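Local coordinates for protein colicin-D (Escherichia coli, PDB 5ZNM) that kills Escherichia coli and close relatives as a toxin that inhibits protein synthesis, here as its central domain joined to the C-terminal tRNase domain, at residues L48-T53 with M127-A132; T147-P152 with V180-A185; G192-T197 with V211-Q216; F262-P267 with E275-M280. One frame throughout, in Å; residues are numbered along the deposited sequence.

Interaction 1: residues L48-T53 with M127-A132; sequences LVLNNT and MFSLSA
Leu48 and Leu50 bracket the thioether end of Met127 where two beta sheets of the central domain pack face to face, the strand 49-51 running over the strand 127-131. The axes of the strands 49-51 and 127-131 approach to 8.8 Å and run nearly parallel, 17° apart; at that spacing no backbone hydrogen bond joins them and side chains fill the gap. Leu48 comes first: its CB lies 4.0 Å from Met127 CE, and its CD2 touches Met127 CB. Val49 turns its side chain away and offers its backbone instead, Val49 O standing 3.4 Å from Met127 CE. Leu50 carries the rest. Its CG rests 3.7 Å from Met127 CE and also touches SD, the two side chains crossing at about a right angle, while its CD2 passes on to Ser129. Met127 spans the gap because its chain is extended through CG (chi1 180°) and SD (chi2 173°) and then bends at chi3, which brings the methyl against the Val49 carbonyl. Beyond Leu50 the first segment leaves the second; Asn51 is held by Thr232 through OD1. On the other sheet, Met127 and Ser129 also pack on Val279 of the strand 274-281. The contact finishes at Ser129, where OG lies 3.6 Å from the methyl carbon Leu50 CD2.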
loop_
_atom_site.group_PDB
_atom_site.type_symbol
_atom_site.label_atom_id
_atom_site.label_comp_id
_atom_site.label_asym_id
_atom_site.label_seq_id
_atom_site.Cartn_x
_atom_site.Cartn_y
_atom_site.Cartn_z
ATOM N N LEU A 48 -21.666 1.610 0.308
ATOM C CA LEU A 48 -20.357 2.249 0.230
ATOM C C LEU A 48 -19.689 2.068 1.580
ATOM O O LEU A 48 -20.253 2.467 2.605
ATOM C CB LEU A 48 -20.474 3.736 -0.090
ATOM C CG LEU A 48 -20.814 4.182 -1.506
ATOM C CD1 LEU A 48 -21.106 5.671 -1.452
ATOM C CD2 LEU A 48 -19.640 3.891 -2.441
ATOM N N VAL A 49 -18.499 1.473 1.587
ATOM C CA VAL A 49 -17.815 1.150 2.832
ATOM C C VAL A 49 -16.481 1.884 2.890
ATOM O O VAL A 49 -15.699 1.860 1.926
ATOM C CB VAL A 49 -17.601 -0.367 2.985
ATOM C CG1 VAL A 49 -16.949 -0.694 4.352
ATOM C CG2 VAL A 49 -18.914 -1.104 2.785
ATOM N N LEU A 50 -16.241 2.540 4.023
ATOM C CA LEU A 50 -14.932 3.008 4.452
ATOM C C LEU A 50 -14.313 1.976 5.386
ATOM O O LEU A 50 -14.978 1.485 6.304
ATOM C CB LEU A 50 -15.049 4.342 5.193
ATOM C CG LEU A 50 -15.465 5.572 4.406
ATOM C CD1 LEU A 50 -16.013 6.644 5.340
ATOM C CD2 LEU A 50 -14.249 6.073 3.622
ATOM N N ASN A 51 -13.046 1.656 5.171
ATOM C CA ASN A 51 -12.316 0.815 6.105
ATOM C C ASN A 51 -11.482 1.697 7.021
ATOM O O ASN A 51 -10.937 2.713 6.584
ATOM C CB ASN A 51 -11.426 -0.184 5.365
ATOM C CG ASN A 51 -12.225 -1.262 4.670
ATOM O OD1 ASN A 51 -13.362 -1.555 5.062
ATOM N ND2 ASN A 51 -11.632 -1.872 3.636
ATOM N N ASN A 52 -11.374 1.317 8.298
ATOM C CA ASN A 52 -10.519 2.068 9.208
ATOM C C ASN A 52 -9.071 1.559 9.201
ATOM O O ASN A 52 -8.411 1.545 10.235
ATOM C CB ASN A 52 -11.103 2.071 10.625
ATOM C CG ASN A 52 -12.177 3.145 10.818
ATOM O OD1 ASN A 52 -12.735 3.305 11.910
ATOM N ND2 ASN A 52 -12.464 3.884 9.764
ATOM N N THR A 53 -8.579 1.131 8.044
ATOM C CA THR A 53 -7.157 0.898 7.825
ATOM C C THR A 53 -6.386 2.210 7.943
ATOM O O THR A 53 -6.590 3.127 7.148
ATOM C CB THR A 53 -6.975 0.309 6.428
ATOM O OG1 THR A 53 -7.921 -0.758 6.251
ATOM C CG2 THR A 53 -5.549 -0.211 6.241
ATOM N N MET A 127 -16.505 6.697 -3.955
ATOM C CA MET A 127 -16.052 7.349 -2.735
ATOM C C MET A 127 -14.541 7.202 -2.656
ATOM O O MET A 127 -14.021 6.089 -2.757
ATOM C CB MET A 127 -16.722 6.725 -1.505
ATOM C CG MET A 127 -16.310 7.335 -0.174
ATOM S SD MET A 127 -17.304 6.675 1.196
ATOM C CE MET A 127 -16.873 4.945 1.082
ATOM N N PHE A 128 -13.850 8.325 -2.508
ATOM C CA PHE A 128 -12.394 8.370 -2.463
ATOM C C PHE A 128 -11.971 9.031 -1.163
ATOM O O PHE A 128 -12.553 10.043 -0.762
ATOM C CB PHE A 128 -11.838 9.154 -3.662
ATOM C CG PHE A 128 -10.335 9.138 -3.757
ATOM C CD1 PHE A 128 -9.664 8.008 -4.201
ATOM C CD2 PHE A 128 -9.593 10.250 -3.399
ATOM C CE1 PHE A 128 -8.272 7.992 -4.285
ATOM C CE2 PHE A 128 -8.198 10.236 -3.485
ATOM C CZ PHE A 128 -7.544 9.108 -3.923
ATOM N N SER A 129 -10.974 8.462 -0.486
ATOM C CA SER A 129 -10.634 8.975 0.836
ATOM C C SER A 129 -9.140 8.848 1.084
ATOM O O SER A 129 -8.489 7.919 0.595
ATOM C CB SER A 129 -11.403 8.253 1.950
ATOM O OG SER A 129 -11.142 6.863 1.902
ATOM N N LEU A 130 -8.609 9.801 1.846
ATOM C CA LEU A 130 -7.194 9.825 2.195
ATOM C C LEU A 130 -7.025 10.706 3.418
ATOM O O LEU A 130 -7.942 11.424 3.816
ATOM C CB LEU A 130 -6.315 10.345 1.052
ATOM C CG LEU A 130 -6.714 11.528 0.156
ATOM C CD1 LEU A 130 -7.419 12.639 0.864
ATOM C CD2 LEU A 130 -5.476 12.083 -0.536
ATOM N N SER A 131 -5.820 10.675 3.985
ATOM C CA SER A 131 -5.560 11.442 5.197
ATOM C C SER A 131 -5.809 12.925 4.963
ATOM O O SER A 131 -5.366 13.500 3.961
ATOM C CB SER A 131 -4.131 11.213 5.673
ATOM O OG SER A 131 -3.998 9.892 6.180
ATOM N N ALA A 132 -6.532 13.540 5.892
ATOM C CA ALA A 132 -6.909 14.937 5.728
ATOM C C ALA A 132 -5.762 15.870 6.066
ATOM O O ALA A 132 -5.701 16.983 5.539
ATOM C CB ALA A 132 -8.110 15.269 6.611
#

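Interaction 2: residues T147-P152 with V180-A185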
loop_
_atom_site.group_PDB
_atom_site.type_symbol
_atom_site.label_atom_id
_atom_site.label_comp_id
_atom_site.label_asym_id
_atom_site.label_seq_id
_atom_site.Cartn_x
_atom_site.Cartn_y
_atom_site.Cartn_z
ATOM N N THR A 147 -15.684 21.118 14.316
ATOM C CA THR A 147 -16.863 20.762 13.546
ATOM C C THR A 147 -16.695 21.031 12.057
ATOM O O THR A 147 -17.524 20.586 11.267
ATOM C CB THR A 147 -18.071 21.537 14.069
ATOM O OG1 THR A 147 -17.757 22.927 14.004
ATOM C CG2 THR A 147 -18.340 21.153 15.519
ATOM N N SER A 148 -15.659 21.762 11.657
ATOM C CA SER A 148 -15.328 21.867 10.245
ATOM C C SER A 148 -13.846 22.184 10.122
ATOM O O SER A 148 -13.182 22.550 11.093
ATOM C CB SER A 148 -16.195 22.919 9.526
ATOM O OG SER A 148 -16.000 24.214 10.066
ATOM N N VAL A 149 -13.329 22.011 8.910
ATOM C CA VAL A 149 -11.928 22.251 8.598
ATOM C C VAL A 149 -11.877 23.002 7.278
ATOM O O VAL A 149 -12.551 22.618 6.317
ATOM C CB VAL A 149 -11.131 20.936 8.495
ATOM C CG1 VAL A 149 -9.671 21.224 8.148
ATOM C CG2 VAL A 149 -11.259 20.118 9.776
ATOM N N ASN A 150 -11.094 24.071 7.224
ATOM C CA ASN A 150 -10.960 24.846 6.000
ATOM C C ASN A 150 -9.886 24.215 5.120
ATOM O O ASN A 150 -8.710 24.189 5.491
ATOM C CB ASN A 150 -10.624 26.301 6.317
ATOM C CG ASN A 150 -11.852 27.122 6.693
ATOM O OD1 ASN A 150 -12.952 26.596 6.868
ATOM N ND2 ASN A 150 -11.663 28.426 6.826
ATOM N N LEU A 151 -10.290 23.711 3.956
ATOM C CA LEU A 151 -9.281 23.150 3.086
ATOM C C LEU A 151 -9.030 24.072 1.910
ATOM O O LEU A 151 -9.971 24.633 1.334
ATOM C CB LEU A 151 -9.679 21.768 2.552
ATOM C CG LEU A 151 -9.831 20.664 3.593
ATOM C CD1 LEU A 151 -10.035 19.314 2.904
ATOM C CD2 LEU A 151 -8.624 20.630 4.506
ATOM N N PRO A 152 -7.769 24.218 1.522
ATOM C CA PRO A 152 -7.465 25.039 0.371
ATOM C C PRO A 152 -7.857 24.374 -0.948
ATOM O O PRO A 152 -8.001 25.067 -1.967
ATOM C CB PRO A 152 -5.942 25.237 0.518
ATOM C CG PRO A 152 -5.457 24.113 1.103
ATOM C CD PRO A 152 -6.531 23.661 2.091
ATOM N N VAL A 180 -15.162 22.394 5.245
ATOM C CA VAL A 180 -15.538 21.002 5.037
ATOM C C VAL A 180 -16.077 20.487 6.361
ATOM O O VAL A 180 -15.404 20.628 7.380
ATOM C CB VAL A 180 -14.343 20.148 4.571
ATOM C CG1 VAL A 180 -14.687 18.678 4.569
ATOM C CG2 VAL A 180 -13.884 20.593 3.170
ATOM N N PRO A 181 -17.271 19.887 6.408
ATOM C CA PRO A 181 -17.829 19.455 7.700
ATOM C C PRO A 181 -17.156 18.200 8.249
ATOM O O PRO A 181 -16.862 17.260 7.510
ATOM C CB PRO A 181 -19.297 19.174 7.368
ATOM C CG PRO A 181 -19.247 18.711 5.939
ATOM C CD PRO A 181 -18.190 19.594 5.292
ATOM N N VAL A 182 -16.974 18.175 9.571
ATOM C CA VAL A 182 -16.527 16.983 10.293
ATOM C C VAL A 182 -17.742 16.217 10.803
ATOM O O VAL A 182 -18.613 16.781 11.480
ATOM C CB VAL A 182 -15.597 17.362 11.456
ATOM C CG1 VAL A 182 -15.162 16.101 12.228
ATOM C CG2 VAL A 182 -14.392 18.134 10.934
ATOM N N LEU A 183 -17.796 14.923 10.496
ATOM C CA LEU A 183 -18.924 14.079 10.851
ATOM C C LEU A 183 -18.502 13.007 11.849
ATOM O O LEU A 183 -17.342 12.595 11.884
ATOM C CB LEU A 183 -19.517 13.434 9.605
ATOM C CG LEU A 183 -19.887 14.447 8.518
ATOM C CD1 LEU A 183 -20.501 13.753 7.327
ATOM C CD2 LEU A 183 -20.839 15.474 9.083
ATOM N N ASN A 184 -19.452 12.561 12.669
ATOM C CA ASN A 184 -19.240 11.477 13.624
ATOM C C ASN A 184 -20.054 10.258 13.207
ATOM O O ASN A 184 -21.235 10.380 12.855
ATOM C CB ASN A 184 -19.649 11.887 15.046
ATOM C CG ASN A 184 -18.821 13.034 15.594
ATOM O OD1 ASN A 184 -19.351 13.954 16.232
ATOM N ND2 ASN A 184 -17.522 12.987 15.359
ATOM N N ALA A 185 -19.432 9.082 13.258
ATOM C CA ALA A 185 -20.124 7.852 12.902
ATOM C C ALA A 185 -20.860 7.288 14.114
ATOM O O ALA A 185 -20.443 7.484 15.255
ATOM C CB ALA A 185 -19.137 6.824 12.357
HETATM O O HOH W 1 -20.299 18.842 11.211
#
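Val182 reaches back over Thr147 and Val149 at the end of a short two-stranded antiparallel sheet. Its CB lies 3.8 Å from Thr147 O; of its two methyls, CG2 is the one turned to the opposite strand, anti to the carbonyl carbon, where it meets Thr147 C and, at 3.9 Å, Val149 CG2. Its own backbone N donates to Thr147 O in a nearly straight bond (3.0 Å, 175° at the hydrogen), the donor standing well above the carbonyl plane. A water bridges the same end, giving one hydrogen bond to Val182 O and a longer one to Thr147 O. Thr147 O thus receives both the amide and the water.

Further along, Val149 and Val180 form a hydrogen-bonded pair, with N-H to O bonds in both directions. Ser148 and Pro181 make the adjacent non-hydrogen-bonded pair, a position where proline's lack of an N-H costs no bond between the two strands; Ser148 CA comes within 3.1 Å of Val180 O in a CA-H...O contact. Val180 places its CB 3.5 Å from Val149 O, and its CG2 meets Leu151 CD1 at 4.1 Å, closing the apolar end of the contact.

Val149 and Val180 pack on Ile263 of the strand 262-267, and Val182 on Trp265. Leu151 and Val180 also touch Tyr278 of the strand 274-281. Pro181 and Leu183 make backbone hydrogen bonds with Ile263, so the segment 180-185 is bonded to this hairpin as well as packed on it, while Leu183 packs on Ile196 and Leu198 of the strand 194-198.

Interaction 3: residues G192-T197 with V211-Q216; sequences GLDKIT and VNPVPQ
Asp194 lays its CB against Val211 CB, 3.7 Å away, in the hydrogen-bonded pair at the open end of the beta hairpin of the strands 194-198 and 207-212. The backbones are joined in both directions: Asp194 N donates to Val211 O in the carbonyl plane, almost straight at 174°, and Val211 N returns a 2.8 Å bond to Asp194 O from above its carbonyl plane. CG of Asp194 is anti to the carbonyl carbon (chi1 -64°); from there OD2 comes to 3.7 Å from Pro213 CB. The other oxygen, OD1, makes a salt bridge with Arg187, which would be expected to favour the charged form of this buried acid.

The proline ring is also met by backbone, its CG standing 3.3 Å from Gly192 O. Leu193 comes alongside with CD2 near Asn212 CA and Pro213 CD, while its CB and CD2 both touch Val211 O. On the same face as Asp194 and Val211, the tip of Ile196 adds an apolar touch, CD1 to Val211 CG2 at 3.9 Å. After the strand ends, Asn212 OD1 accepts from Val214 N at 3.1 Å, an Asx turn that bends the chain around Pro213; Asn212 ND2 is hydrogen-bonded to Thr232 OG1.

Leu193 packs on Ala38, Val41 and Met42 of the helix 32-42, whereas Ile196 faces Phe262 and Tyr264 of the strand 262-267. Leu50 and Asn52, at the end of the strand 49-51, make backbone hydrogen bonds to Asn212 on the side of the strand 207-212 away from Asp194.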
loop_
_atom_site.group_PDB
_atom_site.type_symbol
_atom_site.label_atom_id
_atom_site.label_comp_id
_atom_site.label_asym_id
_atom_site.label_seq_id
_atom_site.Cartn_x
_atom_site.Cartn_y
_atom_site.Cartn_z
ATOM N N GLY A 192 -21.761 -4.257 14.861
ATOM C CA GLY A 192 -20.391 -3.850 15.104
ATOM C C GLY A 192 -19.792 -2.970 14.028
ATOM O O GLY A 192 -18.578 -2.759 14.033
ATOM N N LEU A 193 -20.602 -2.470 13.090
ATOM C CA LEU A 193 -20.178 -1.501 12.085
ATOM C C LEU A 193 -20.553 -0.092 12.526
ATOM O O LEU A 193 -21.393 0.108 13.406
ATOM C CB LEU A 193 -20.828 -1.779 10.720
ATOM C CG LEU A 193 -20.576 -3.140 10.069
ATOM C CD1 LEU A 193 -21.448 -3.298 8.818
ATOM C CD2 LEU A 193 -19.089 -3.338 9.747
ATOM N N ASP A 194 -19.933 0.892 11.890
ATOM C CA ASP A 194 -20.313 2.275 12.120
ATOM C C ASP A 194 -21.051 2.806 10.905
ATOM O O ASP A 194 -20.976 2.246 9.805
ATOM C CB ASP A 194 -19.099 3.148 12.427
ATOM C CG ASP A 194 -18.420 2.745 13.714
ATOM O OD1 ASP A 194 -19.085 2.760 14.779
ATOM O OD2 ASP A 194 -17.225 2.393 13.653
ATOM N N LYS A 195 -21.777 3.899 11.113
ATOM C CA LYS A 195 -22.534 4.497 10.021
ATOM C C LYS A 195 -22.349 6.000 10.050
ATOM O O LYS A 195 -22.482 6.625 11.108
ATOM C CB LYS A 195 -24.022 4.138 10.122
ATOM C CG LYS A 195 -24.892 4.689 8.990
ATOM C CD LYS A 195 -26.245 3.969 8.966
ATOM C CE LYS A 195 -27.378 4.871 8.512
ATOM N NZ LYS A 195 -28.659 4.118 8.363
ATOM N N ILE A 196 -22.035 6.562 8.886
ATOM C CA ILE A 196 -22.020 8.001 8.655
ATOM C C ILE A 196 -23.160 8.325 7.694
ATOM O O ILE A 196 -23.388 7.595 6.723
ATOM C CB ILE A 196 -20.653 8.447 8.091
ATOM C CG1 ILE A 196 -19.588 8.375 9.196
ATOM C CG2 ILE A 196 -20.720 9.838 7.508
ATOM C CD1 ILE A 196 -18.168 8.356 8.642
ATOM N N THR A 197 -23.908 9.386 7.975
ATOM C CA THR A 197 -25.004 9.767 7.090
ATOM C C THR A 197 -24.745 11.146 6.510
ATOM O O THR A 197 -24.398 12.080 7.244
ATOM C CB THR A 197 -26.347 9.738 7.810
ATOM O OG1 THR A 197 -26.310 10.627 8.933
ATOM C CG2 THR A 197 -26.669 8.316 8.282
ATOM N N VAL A 211 -18.948 1.999 7.840
ATOM C CA VAL A 211 -17.541 1.999 8.226
ATOM C C VAL A 211 -17.235 0.653 8.854
ATOM O O VAL A 211 -17.890 0.262 9.828
ATOM C CB VAL A 211 -17.199 3.140 9.198
ATOM C CG1 VAL A 211 -15.723 3.135 9.515
ATOM C CG2 VAL A 211 -17.586 4.488 8.616
ATOM N N ASN A 212 -16.263 -0.063 8.288
ATOM C CA ASN A 212 -15.751 -1.269 8.918
ATOM C C ASN A 212 -14.653 -0.837 9.897
ATOM O O ASN A 212 -13.596 -0.407 9.445
ATOM C CB ASN A 212 -15.205 -2.238 7.869
ATOM C CG ASN A 212 -14.773 -3.568 8.464
ATOM O OD1 ASN A 212 -14.622 -3.722 9.687
ATOM N ND2 ASN A 212 -14.535 -4.535 7.587
ATOM N N PRO A 213 -14.864 -0.895 11.199
ATOM C CA PRO A 213 -13.862 -0.368 12.128
ATOM C C PRO A 213 -12.645 -1.258 12.303
ATOM O O PRO A 213 -11.693 -0.821 12.951
ATOM C CB PRO A 213 -14.639 -0.234 13.450
ATOM C CG PRO A 213 -15.719 -1.200 13.361
ATOM C CD PRO A 213 -16.048 -1.406 11.907
ATOM N N VAL A 214 -12.625 -2.463 11.745
ATOM C CA VAL A 214 -11.481 -3.361 11.862
ATOM C C VAL A 214 -10.500 -3.026 10.745
ATOM O O VAL A 214 -10.871 -3.130 9.565
ATOM C CB VAL A 214 -11.912 -4.830 11.775
ATOM C CG1 VAL A 214 -10.708 -5.740 11.989
ATOM C CG2 VAL A 214 -13.025 -5.146 12.787
ATOM N N PRO A 215 -9.247 -2.669 11.056
ATOM C CA PRO A 215 -8.263 -2.459 9.988
ATOM C C PRO A 215 -8.199 -3.676 9.085
ATOM O O PRO A 215 -8.270 -4.817 9.539
ATOM C CB PRO A 215 -6.947 -2.237 10.747
ATOM C CG PRO A 215 -7.402 -1.712 12.121
ATOM C CD PRO A 215 -8.657 -2.493 12.400
ATOM N N GLN A 216 -8.122 -3.425 7.786
ATOM C CA GLN A 216 -8.179 -4.534 6.857
ATOM C C GLN A 216 -7.514 -4.155 5.541
ATOM O O GLN A 216 -8.205 -3.903 4.539
ATOM C CB GLN A 216 -9.628 -4.945 6.620
ATOM C CG GLN A 216 -9.809 -6.391 6.224
ATOM C CD GLN A 216 -11.255 -6.812 6.397
ATOM O OE1 GLN A 216 -12.086 -6.529 5.539
ATOM N NE2 GLN A 216 -11.570 -7.449 7.530
#

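Interaction 4: residues F262-P267 with E275-M280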
loop_
_atom_site.group_PDB
_atom_site.type_symbol
_atom_site.label_atom_id
_atom_site.label_comp_id
_atom_site.label_asym_id
_atom_site.label_seq_id
_atom_site.Cartn_x
_atom_site.Cartn_y
_atom_site.Cartn_z
ATOM N N PHE A 262 -16.488 15.299 3.164
ATOM C CA PHE A 262 -16.517 15.486 4.607
ATOM C C PHE A 262 -15.214 14.970 5.194
ATOM O O PHE A 262 -14.382 14.389 4.497
ATOM C CB PHE A 262 -17.723 14.777 5.239
ATOM C CG PHE A 262 -17.709 13.265 5.090
ATOM C CD1 PHE A 262 -18.227 12.656 3.948
ATOM C CD2 PHE A 262 -17.208 12.454 6.114
ATOM C CE1 PHE A 262 -18.238 11.280 3.813
ATOM C CE2 PHE A 262 -17.206 11.076 5.994
ATOM C CZ PHE A 262 -17.725 10.479 4.835
ATOM N N ILE A 263 -15.048 15.193 6.492
ATOM C CA ILE A 263 -13.932 14.647 7.253
ATOM C C ILE A 263 -14.503 13.812 8.393
ATOM O O ILE A 263 -15.534 14.171 8.979
ATOM C CB ILE A 263 -13.018 15.781 7.766
ATOM C CG1 ILE A 263 -12.290 16.414 6.572
ATOM C CG2 ILE A 263 -12.015 15.269 8.800
ATOM C CD1 ILE A 263 -11.605 17.718 6.879
ATOM N N TYR A 264 -13.884 12.662 8.660
ATOM C CA TYR A 264 -14.180 11.911 9.877
ATOM C C TYR A 264 -12.862 11.432 10.481
ATOM O O TYR A 264 -11.801 11.489 9.845
ATOM C CB TYR A 264 -15.140 10.741 9.613
ATOM C CG TYR A 264 -14.487 9.476 9.118
ATOM C CD1 TYR A 264 -13.867 9.422 7.868
ATOM C CD2 TYR A 264 -14.476 8.336 9.900
ATOM C CE1 TYR A 264 -13.262 8.258 7.416
ATOM C CE2 TYR A 264 -13.866 7.174 9.462
ATOM C CZ TYR A 264 -13.267 7.133 8.225
ATOM O OH TYR A 264 -12.661 5.961 7.810
ATOM N N TRP A 265 -12.931 10.969 11.730
ATOM C CA TRP A 265 -11.755 10.492 12.455
ATOM C C TRP A 265 -11.787 8.973 12.595
ATOM O O TRP A 265 -12.854 8.399 12.817
ATOM C CB TRP A 265 -11.693 11.109 13.852
ATOM C CG TRP A 265 -11.504 12.570 13.860
ATOM C CD1 TRP A 265 -12.484 13.524 13.847
ATOM C CD2 TRP A 265 -10.258 13.266 13.885
ATOM N NE1 TRP A 265 -11.921 14.772 13.864
ATOM C CE2 TRP A 265 -10.555 14.644 13.890
ATOM C CE3 TRP A 265 -8.915 12.858 13.910
ATOM C CZ2 TRP A 265 -9.566 15.621 13.913
ATOM C CZ3 TRP A 265 -7.928 13.829 13.937
ATOM C CH2 TRP A 265 -8.262 15.200 13.936
ATOM N N ARG A 266 -10.628 8.332 12.473
ATOM C CA ARG A 266 -10.438 6.917 12.759
ATOM C C ARG A 266 -9.217 6.754 13.647
ATOM O O ARG A 266 -8.380 7.662 13.735
ATOM C CB ARG A 266 -10.255 6.060 11.490
ATOM C CG ARG A 266 -9.032 6.421 10.638
ATOM C CD ARG A 266 -8.988 5.586 9.321
ATOM N NE ARG A 266 -7.979 6.098 8.402
ATOM C CZ ARG A 266 -8.055 6.014 7.074
ATOM N NH1 ARG A 266 -9.095 5.425 6.498
ATOM N NH2 ARG A 266 -7.096 6.540 6.322
ATOM N N PRO A 267 -9.088 5.618 14.333
ATOM C CA PRO A 267 -7.878 5.394 15.132
ATOM C C PRO A 267 -6.637 5.421 14.253
ATOM O O PRO A 267 -6.678 5.093 13.059
ATOM C CB PRO A 267 -8.103 4.011 15.756
ATOM C CG PRO A 267 -9.597 3.830 15.790
ATOM C CD PRO A 267 -10.070 4.530 14.506
ATOM N N GLU A 275 -6.620 9.906 13.618
ATOM C CA GLU A 275 -6.206 10.566 12.387
ATOM C C GLU A 275 -7.433 10.985 11.599
ATOM O O GLU A 275 -8.429 10.255 11.548
ATOM C CB GLU A 275 -5.315 9.665 11.508
ATOM C CG GLU A 275 -5.908 8.332 11.165
ATOM C CD GLU A 275 -5.049 7.546 10.174
ATOM O OE1 GLU A 275 -3.797 7.571 10.284
ATOM O OE2 GLU A 275 -5.634 6.896 9.292
ATOM N N ALA A 276 -7.361 12.170 11.004
ATOM C CA ALA A 276 -8.470 12.709 10.228
ATOM C C ALA A 276 -8.398 12.195 8.792
ATOM O O ALA A 276 -7.318 12.123 8.197
ATOM C CB ALA A 276 -8.442 14.239 10.236
ATOM N N VAL A 277 -9.556 11.837 8.248
ATOM C CA VAL A 277 -9.689 11.289 6.904
ATOM C C VAL A 277 -10.619 12.204 6.113
ATOM O O VAL A 277 -11.731 12.500 6.563
ATOM C CB VAL A 277 -10.254 9.857 6.945
ATOM C CG1 VAL A 277 -10.294 9.231 5.556
ATOM C CG2 VAL A 277 -9.461 8.986 7.906
ATOM N N TYR A 278 -10.175 12.630 4.936
ATOM C CA TYR A 278 -10.983 13.449 4.039
ATOM C C TYR A 278 -11.626 12.527 3.014
ATOM O O TYR A 278 -10.945 11.683 2.426
ATOM C CB TYR A 278 -10.120 14.524 3.373
ATOM C CG TYR A 278 -10.835 15.362 2.329
ATOM C CD1 TYR A 278 -11.993 16.071 2.640
ATOM C CD2 TYR A 278 -10.336 15.462 1.035
ATOM C CE1 TYR A 278 -12.637 16.845 1.691
ATOM C CE2 TYR A 278 -10.987 16.237 0.064
ATOM C CZ TYR A 278 -12.132 16.921 0.405
ATOM O OH TYR A 278 -12.769 17.687 -0.538
ATOM N N VAL A 279 -12.938 12.661 2.828
ATOM C CA VAL A 279 -13.716 11.729 2.027
ATOM C C VAL A 279 -14.485 12.518 0.969
ATOM O O VAL A 279 -15.069 13.567 1.268
ATOM C CB VAL A 279 -14.670 10.905 2.915
ATOM C CG1 VAL A 279 -15.446 9.907 2.074
ATOM C CG2 VAL A 279 -13.875 10.183 4.022
ATOM N N MET A 280 -14.461 12.029 -0.270
ATOM C CA MET A 280 -15.077 12.719 -1.404
ATOM C C MET A 280 -15.995 11.749 -2.123
ATOM O O MET A 280 -15.634 10.589 -2.335
ATOM C CB MET A 280 -14.020 13.245 -2.403
ATOM C CG MET A 280 -13.057 14.270 -1.849
ATOM S SD MET A 280 -11.432 14.216 -2.635
ATOM C CE MET A 280 -10.493 13.147 -1.547
#
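The Phe262 ring carries Val279 over one face, the valine CB 3.8 Å from the ring centroid in a CH-pi contact, and the Trp265 six-membered ring takes Ala276 CB over one of its faces in the same way, 11° off the normal. Tyr264 has Val279 CG2 at its edge, and its CE1 comes within 3.4 Å of Val277 CB. The edge of Tyr278 receives Ile263 CG1. One face of the Arg266 guanidinium is covered by Val277 CG2, 3.3 Å above the plane, while Glu275 sits at its edge. There Arg266 NE donates to Glu275 OE2 at 2.6 Å, a salt bridge using the anti lone pair of that oxygen; NH2 adds only a weak bond to the same oxygen. Glu275 OE2 also accepts from Ser55 N, and Arg266 NH2 bonds Ser56 O, so both charged groups are tied to the start of the strand 56-61.

These residues form an antiparallel beta hairpin. Phe262, Tyr264 and Arg266 pair with Val279, Val277 and Glu275 through six backbone hydrogen bonds. In Phe262 and Tyr264 CG lies between the backbone N and the carbonyl carbon (chi1 64° and 84°), and each side chain lies beside its paired valine, pointing the same way.

The strand 274-281 continues the sheet into the strand 126-131. Phe262 packs on Leu198 of the strand 194-198, and Trp265 on Ala22 of the helix 3-22.

How the interactions relate
From the N terminus, interaction 1 closes the first long loop, bringing the strand 49-51 over the strand 126-131. The other three follow in series, none enclosing or crossing another: interaction 2 closes the loop 153-179, and interactions 3 and 4 each close a hairpin. Interactions 1 and 3 share the mixed sheet, where Leu50 and Asn52 bond Asn212; interactions 1 and 4 share the five-stranded antiparallel sheet, where Leu130 and Phe128 pair with Tyr278 and Met280. Ile196 packs between the two sheets. The segment 180-185 connects both, bonding Ile263 through Pro181 and Leu183 and touching Ile196 through Ala185.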